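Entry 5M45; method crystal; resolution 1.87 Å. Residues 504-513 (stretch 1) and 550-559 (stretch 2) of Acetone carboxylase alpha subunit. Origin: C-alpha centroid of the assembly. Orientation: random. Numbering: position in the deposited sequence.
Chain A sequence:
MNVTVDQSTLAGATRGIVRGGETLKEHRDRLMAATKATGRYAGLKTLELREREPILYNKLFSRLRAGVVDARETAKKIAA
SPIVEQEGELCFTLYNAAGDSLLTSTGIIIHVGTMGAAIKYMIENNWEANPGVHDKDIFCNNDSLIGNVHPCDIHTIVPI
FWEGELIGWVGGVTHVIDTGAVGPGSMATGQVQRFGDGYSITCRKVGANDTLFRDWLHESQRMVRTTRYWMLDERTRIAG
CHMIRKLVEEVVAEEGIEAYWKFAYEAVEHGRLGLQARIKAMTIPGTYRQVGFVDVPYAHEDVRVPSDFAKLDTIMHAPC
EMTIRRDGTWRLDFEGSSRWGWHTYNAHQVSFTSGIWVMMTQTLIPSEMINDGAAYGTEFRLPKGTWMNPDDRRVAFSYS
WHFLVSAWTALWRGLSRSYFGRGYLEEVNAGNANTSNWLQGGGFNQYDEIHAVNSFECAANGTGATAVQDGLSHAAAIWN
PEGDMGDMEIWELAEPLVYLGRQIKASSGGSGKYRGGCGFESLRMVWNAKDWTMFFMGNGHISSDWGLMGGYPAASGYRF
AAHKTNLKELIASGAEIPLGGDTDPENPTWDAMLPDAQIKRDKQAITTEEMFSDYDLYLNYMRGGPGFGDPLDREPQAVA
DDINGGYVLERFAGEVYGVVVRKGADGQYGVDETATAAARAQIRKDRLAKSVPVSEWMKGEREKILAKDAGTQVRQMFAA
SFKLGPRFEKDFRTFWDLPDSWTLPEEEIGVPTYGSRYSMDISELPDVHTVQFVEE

Stretch 1, residues 504-513: IKASSGGSGK
Stretch 2 550-559: GGYPAASGYR

Two loop segments of one chain, running antiparallel, pair Ser508 with Ala555, Gly510 with Ala554 and Gly512 with Gly551 (CA–CA 4.9, 3.9 and 4.5 Å). The backbone carries the register: Ala555 N donates to Ser508 O (3.0 Å, 163°) and Tyr552 N to Ser511 O (2.9 Å, 159°). Between these bonds water 1 bridges the two stretches, accepting from Ser511 N at 3.1 Å and donating to Pro553 O at 2.8 Å.

Gly510, near polyproline angles (-65/129), makes the closest approach possible. Gly510 CA lies 3.5 Å from Tyr552 O and 3.6 Å from Pro553 O, as CA-H...O contacts; an ideal CB on Gly510 would point toward the partner and sit 2.4 Å from Tyr552 O, a clash.

A type II turn, Lys505 to Ser508, puts Ser507 at 65/22. Ser508 adopts chi1 p, which lets Ser508 OG donate back to Lys505 O at 2.7 Å, reinforcing the weak backbone bond from Ser508 N to Lys505 O (3.4 Å).

Lys505 points toward the partner and reaches out as t, p, t, t, so Lys505 NZ donates to Tyr558 OH at 3.0 Å, near the ring plane. Tyr558 (p, chi2 -84°) starts sideways, but its end comes nearer. Tyr552 (m, chi2 81°) points toward stretch 1, Tyr552 CD1 lying 4.3 Å from Ser511 CB; Ser511 is m.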

# COMPACT_ATOMS: atom_id res chain seq x y z
N ILE A 504 -31.97 0.42 -24.46
CA ILE A 504 -31.21 1.29 -25.35
C ILE A 504 -31.45 2.77 -24.93
O ILE A 504 -32.58 3.15 -24.56
CB ILE A 504 -31.63 1.07 -26.82
CG1 ILE A 504 -31.24 -0.33 -27.29
CG2 ILE A 504 -31.02 2.15 -27.72
CD1 ILE A 504 -31.80 -0.71 -28.65
N LYS A 505 -30.39 3.59 -24.93
CA LYS A 505 -30.45 4.97 -24.34
C LYS A 505 -30.85 6.00 -25.41
O LYS A 505 -30.02 6.42 -26.22
CB LYS A 505 -29.10 5.37 -23.68
CG LYS A 505 -29.13 6.69 -22.90
CD LYS A 505 -30.02 6.62 -21.67
CE LYS A 505 -29.99 7.91 -20.88
NZ LYS A 505 -31.26 8.07 -20.13
N ALA A 506 -32.13 6.38 -25.41
CA ALA A 506 -32.67 7.29 -26.42
C ALA A 506 -31.97 8.66 -26.40
O ALA A 506 -31.69 9.21 -25.35
CB ALA A 506 -34.17 7.46 -26.22
N SER A 507 -31.67 9.15 -27.60
CA SER A 507 -31.06 10.47 -27.85
C SER A 507 -29.66 10.62 -27.28
O SER A 507 -29.18 11.77 -27.12
CB SER A 507 -32.03 11.63 -27.47
OG SER A 507 -33.12 11.74 -28.40
N SER A 508 -28.95 9.50 -27.04
CA SER A 508 -27.56 9.55 -26.59
C SER A 508 -26.55 9.65 -27.78
O SER A 508 -25.53 10.32 -27.67
CB SER A 508 -27.21 8.38 -25.66
OG SER A 508 -27.42 7.13 -26.28
N GLY A 509 -26.84 8.98 -28.89
CA GLY A 509 -25.95 9.02 -30.06
C GLY A 509 -25.93 10.42 -30.68
O GLY A 509 -26.97 11.13 -30.72
N GLY A 510 -24.73 10.84 -31.10
CA GLY A 510 -24.53 12.17 -31.66
C GLY A 510 -25.27 12.36 -32.98
O GLY A 510 -25.16 11.53 -33.89
N SER A 511 -26.03 13.45 -33.06
CA SER A 511 -26.83 13.74 -34.26
C SER A 511 -25.97 14.03 -35.50
O SER A 511 -24.86 14.61 -35.39
CB SER A 511 -27.77 14.93 -34.00
OG SER A 511 -28.57 14.67 -32.87
N GLY A 512 -26.48 13.60 -36.64
CA GLY A 512 -25.79 13.83 -37.90
C GLY A 512 -26.54 13.28 -39.11
O GLY A 512 -27.59 12.62 -38.94
N LYS A 513 -26.01 13.56 -40.29
CA LYS A 513 -26.43 12.83 -41.49
C LYS A 513 -26.44 11.29 -41.23
O LYS A 513 -27.41 10.58 -41.56
CB LYS A 513 -25.53 13.14 -42.67
CG LYS A 513 -26.15 12.66 -43.96
CD LYS A 513 -25.16 11.92 -44.82
CE LYS A 513 -24.50 12.82 -45.77
NZ LYS A 513 -24.20 12.02 -47.02
N GLY A 550 -19.88 18.40 -39.65
CA GLY A 550 -21.26 18.84 -39.45
C GLY A 550 -22.04 18.09 -38.38
O GLY A 550 -23.13 18.53 -37.99
N GLY A 551 -21.53 16.93 -37.98
CA GLY A 551 -22.11 16.14 -36.91
C GLY A 551 -21.87 16.72 -35.53
O GLY A 551 -20.99 17.60 -35.36
N TYR A 552 -22.64 16.24 -34.56
CA TYR A 552 -22.64 16.72 -33.18
C TYR A 552 -22.04 15.70 -32.21
O TYR A 552 -22.03 14.47 -32.51
CB TYR A 552 -24.09 17.04 -32.74
CG TYR A 552 -24.65 18.31 -33.40
CD1 TYR A 552 -25.16 18.29 -34.70
CD2 TYR A 552 -24.67 19.52 -32.71
CE1 TYR A 552 -25.71 19.45 -35.27
CE2 TYR A 552 -25.20 20.67 -33.28
CZ TYR A 552 -25.69 20.63 -34.59
OH TYR A 552 -26.18 21.80 -35.16
N PRO A 553 -21.55 16.16 -31.03
CA PRO A 553 -21.10 15.25 -29.98
C PRO A 553 -22.26 14.38 -29.46
O PRO A 553 -23.41 14.81 -29.47
CB PRO A 553 -20.66 16.19 -28.85
CG PRO A 553 -20.51 17.55 -29.47
CD PRO A 553 -21.51 17.57 -30.58
N ALA A 554 -21.92 13.19 -28.96
CA ALA A 554 -22.85 12.42 -28.14
C ALA A 554 -23.33 13.25 -26.95
O ALA A 554 -22.69 14.23 -26.54
CB ALA A 554 -22.17 11.16 -27.63
N ALA A 555 -24.44 12.80 -26.33
CA ALA A 555 -24.89 13.36 -25.06
C ALA A 555 -23.83 13.20 -23.97
O ALA A 555 -23.02 12.28 -24.03
CB ALA A 555 -26.18 12.67 -24.62
N SER A 556 -23.86 14.10 -22.98
CA SER A 556 -22.99 14.06 -21.81
C SER A 556 -23.69 13.32 -20.64
O SER A 556 -24.78 12.78 -20.83
CB SER A 556 -22.55 15.50 -21.44
OG SER A 556 -23.65 16.31 -21.00
N GLY A 557 -23.06 13.29 -19.46
CA GLY A 557 -23.51 12.40 -18.38
C GLY A 557 -24.34 13.09 -17.32
O GLY A 557 -24.32 14.33 -17.19
N TYR A 558 -25.08 12.29 -16.55
CA TYR A 558 -25.80 12.72 -15.38
C TYR A 558 -25.98 11.55 -14.40
O TYR A 558 -25.73 10.40 -14.74
CB TYR A 558 -27.16 13.36 -15.75
CG TYR A 558 -28.21 12.37 -16.25
CD1 TYR A 558 -28.26 11.97 -17.58
CD2 TYR A 558 -29.15 11.82 -15.38
CE1 TYR A 558 -29.22 11.06 -18.03
CE2 TYR A 558 -30.12 10.89 -15.83
CZ TYR A 558 -30.15 10.51 -17.15
OH TYR A 558 -31.10 9.58 -17.59
N ARG A 559 -26.37 11.90 -13.18
CA ARG A 559 -26.60 10.98 -12.06
C ARG A 559 -28.09 10.86 -11.74
O ARG A 559 -28.80 11.88 -11.70
CB ARG A 559 -25.89 11.55 -10.80
CG ARG A 559 -26.26 10.91 -9.49
CD ARG A 559 -25.37 11.31 -8.31
NE ARG A 559 -25.47 12.72 -7.88
CZ ARG A 559 -25.08 13.16 -6.67
NH1 ARG A 559 -24.62 12.33 -5.73
NH2 ARG A 559 -25.16 14.45 -6.38
O HOH W 1 -26.04 15.14 -30.50